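PDB 3WAJ: transmembrane oligosaccharyl transferase from Archaeoglobus fulgidus, which belongs to the STT3/AglB family of membrane-embedded oligosaccharyl transferases and joins a helical transmembrane region with a zinc site to a C-terminal globular part. Local coordinates for residues G617-Y620 / A621-W625. Numbering follows the deposited sequence.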
ATOM      1  N   GLY A 617      -6.928  -6.370 -15.043  1.00 33.98           N
ATOM      2  CA  GLY A 617      -5.639  -5.688 -14.997  1.00 31.71           C
ATOM      3  C   GLY A 617      -4.611  -6.279 -14.047  1.00 39.45           C
ATOM      4  O   GLY A 617      -3.419  -6.324 -14.355  1.00 45.99           O
ATOM      5  N   LYS A 618      -5.066  -6.739 -12.888  1.00 31.00           N
ATOM      6  CA  LYS A 618      -4.152  -7.282 -11.908  1.00 38.12           C
ATOM      7  C   LYS A 618      -3.906  -8.773 -12.107  1.00 40.52           C
ATOM      8  O   LYS A 618      -3.134  -9.363 -11.346  1.00 34.19           O
ATOM      9  CB  LYS A 618      -4.665  -7.027 -10.477  1.00 34.83           C
ATOM     10  CG  LYS A 618      -4.893  -5.564 -10.109  1.00 31.63           C
ATOM     11  CD  LYS A 618      -5.263  -5.454  -8.626  1.00 33.98           C
ATOM     12  CE  LYS A 618      -5.314  -3.991  -8.178  1.00 30.55           C
ATOM     13  NZ  LYS A 618      -6.141  -3.830  -6.922  1.00 28.90           N
ATOM     14  N   TYR A 619      -4.559  -9.393 -13.094  1.00 38.21           N
ATOM     15  CA  TYR A 619      -4.385 -10.839 -13.235  1.00 39.72           C
ATOM     16  C   TYR A 619      -2.921 -11.201 -13.506  1.00 36.09           C
ATOM     17  O   TYR A 619      -2.391 -12.151 -12.928  1.00 36.29           O
ATOM     18  CB  TYR A 619      -5.319 -11.504 -14.274  1.00 39.39           C
ATOM     19  CG  TYR A 619      -5.038 -12.996 -14.306  1.00 40.36           C
ATOM     20  CD1 TYR A 619      -4.090 -13.527 -15.181  1.00 40.29           C
ATOM     21  CD2 TYR A 619      -5.650 -13.858 -13.398  1.00 40.61           C
ATOM     22  CE1 TYR A 619      -3.785 -14.880 -15.175  1.00 48.19           C
ATOM     23  CE2 TYR A 619      -5.355 -15.221 -13.382  1.00 44.65           C
ATOM     24  CZ  TYR A 619      -4.420 -15.721 -14.278  1.00 49.04           C
ATOM     25  OH  TYR A 619      -4.104 -17.057 -14.292  1.00 45.88           O
ATOM     26  N   TYR A 620      -2.274 -10.437 -14.379  1.00 33.59           N
ATOM     27  CA  TYR A 620      -0.876 -10.673 -14.728  1.00 35.78           C
ATOM     28  C   TYR A 620       0.009 -10.692 -13.480  1.00 36.47           C
ATOM     29  O   TYR A 620       0.856 -11.566 -13.315  1.00 33.87           O
ATOM     30  CB  TYR A 620      -0.414  -9.584 -15.693  1.00 37.53           C
ATOM     31  CG  TYR A 620       1.029  -9.679 -16.150  1.00 46.62           C
ATOM     32  CD1 TYR A 620       1.974  -8.750 -15.732  1.00 47.35           C
ATOM     33  CD2 TYR A 620       1.435 -10.668 -17.043  1.00 52.89           C
ATOM     34  CE1 TYR A 620       3.286  -8.817 -16.177  1.00 50.57           C
ATOM     35  CE2 TYR A 620       2.743 -10.739 -17.485  1.00 51.70           C
ATOM     36  CZ  TYR A 620       3.657  -9.811 -17.051  1.00 52.74           C
ATOM     37  OH  TYR A 620       4.953  -9.878 -17.491  1.00 61.82           O
ATOM     38  N   ALA A 621      -0.203  -9.717 -12.604  1.00 36.34           N
ATOM     39  CA  ALA A 621       0.512  -9.644 -11.341  1.00 37.52           C
ATOM     40  C   ALA A 621       0.353 -10.923 -10.511  1.00 40.39           C
ATOM     41  O   ALA A 621       1.312 -11.378  -9.866  1.00 42.14           O
ATOM     42  CB  ALA A 621       0.045  -8.438 -10.555  1.00 40.18           C
ATOM     43  N   MET A 622      -0.851 -11.498 -10.496  1.00 34.07           N
ATOM     44  CA  MET A 622      -1.057 -12.742  -9.743  1.00 35.41           C
ATOM     45  C   MET A 622      -0.265 -13.881 -10.387  1.00 39.74           C
ATOM     46  O   MET A 622       0.347 -14.710  -9.698  1.00 36.54           O
ATOM     47  CB  MET A 622      -2.551 -13.091  -9.621  1.00 31.54           C
ATOM     48  CG  MET A 622      -3.379 -12.027  -8.893  1.00 32.12           C
ATOM     49  SD  MET A 622      -4.994 -12.590  -8.329  1.00 34.57           S
ATOM     50  CE  MET A 622      -5.845 -12.822  -9.897  1.00 30.47           C
ATOM     51  N   ALA A 623      -0.274 -13.899 -11.718  1.00 35.49           N
ATOM     52  CA  ALA A 623       0.484 -14.892 -12.476  1.00 36.69           C
ATOM     53  C   ALA A 623       1.973 -14.782 -12.197  1.00 40.62           C
ATOM     54  O   ALA A 623       2.630 -15.799 -11.948  1.00 44.00           O
ATOM     55  CB  ALA A 623       0.212 -14.773 -13.968  1.00 28.45           C
ATOM     56  N   VAL A 624       2.509 -13.559 -12.240  1.00 40.09           N
ATOM     57  CA  VAL A 624       3.934 -13.351 -11.955  1.00 43.65           C
ATOM     58  C   VAL A 624       4.321 -13.906 -10.585  1.00 40.27           C
ATOM     59  O   VAL A 624       5.230 -14.726 -10.499  1.00 44.53           O
ATOM     60  CB  VAL A 624       4.375 -11.885 -12.107  1.00 44.19           C
ATOM     61  CG1 VAL A 624       5.873 -11.727 -11.749  1.00 37.24           C
ATOM     62  CG2 VAL A 624       4.126 -11.413 -13.531  1.00 35.51           C
ATOM     63  N   TRP A 625       3.617 -13.503  -9.529  1.00 35.61           N
ATOM     64  CA  TRP A 625       3.889 -14.043  -8.192  1.00 36.43           C
ATOM     65  C   TRP A 625       3.785 -15.573  -8.145  1.00 43.05           C
ATOM     66  O   TRP A 625       4.600 -16.243  -7.502  1.00 41.22           O
ATOM     67  CB  TRP A 625       2.920 -13.452  -7.156  1.00 34.23           C
ATOM     68  CG  TRP A 625       3.240 -12.056  -6.674  1.00 40.11           C
ATOM     69  CD1 TRP A 625       2.751 -10.878  -7.180  1.00 40.91           C
ATOM     70  CD2 TRP A 625       4.096 -11.695  -5.579  1.00 39.25           C
ATOM     71  NE1 TRP A 625       3.258  -9.814  -6.474  1.00 35.61           N
ATOM     72  CE2 TRP A 625       4.083 -10.283  -5.486  1.00 39.68           C
ATOM     73  CE3 TRP A 625       4.871 -12.426  -4.669  1.00 42.41           C
ATOM     74  CZ2 TRP A 625       4.820  -9.583  -4.510  1.00 41.76           C
ATOM     75  CZ3 TRP A 625       5.607 -11.729  -3.698  1.00 40.26           C
ATOM     76  CH2 TRP A 625       5.572 -10.326  -3.630  1.00 41.10           C
TER
HETATM   77  O   HOH W   1      -0.937  -6.724 -13.408  1.00 44.53           O
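Tyr620 and Val624 meet one helical turn apart in the first turns of helix 619-627, a short helix in the globular C-terminal part of this STT3/AglB-family protein, whose side chains touch at i to i+3 and i to i+4 spacings. The CG2 methyl of Val624 lies over one face of the Tyr620 ring in a CH-pi contact, 3.9 Å from the centroid and 16° off the ring normal, displaced slightly toward the rim near CE1. With CG anti to the backbone N (chi1 180°), the Tyr620 ring is placed so that one face is turned to that methyl. The same turn is closed by the hydrogen bond from Val624 N to Tyr620 O, 2.8 Å long. On another side of the helix, Tyr619 and Met622 cross at about a right angle: the thioether chain bends at chi3 (-68°) and brings CE to within 3.7 Å of Tyr619 CD2, while Ala623 CB approaches CE1 of the same ring more loosely. Both sets of side chains are held against the rest of the chain. Leu630 of helix 630-633 touches Tyr620 and Val624, whereas the Tyr619 ring makes edge-to-face contacts with Tyr636 and Tyr674. Lys618 sends its ammonium group away from the turn to salt bridges with Asp552 and Glu613, and to a hydrogen bond with Tyr553 OH. Lys618 O accepts a hydrogen bond from Met622 N, and Tyr619 O one from Ala623 N at 3.0 Å. One step earlier a water takes over, donating to Gly617 O at 2.7 Å and accepting from Ala621 N at 3.2 Å.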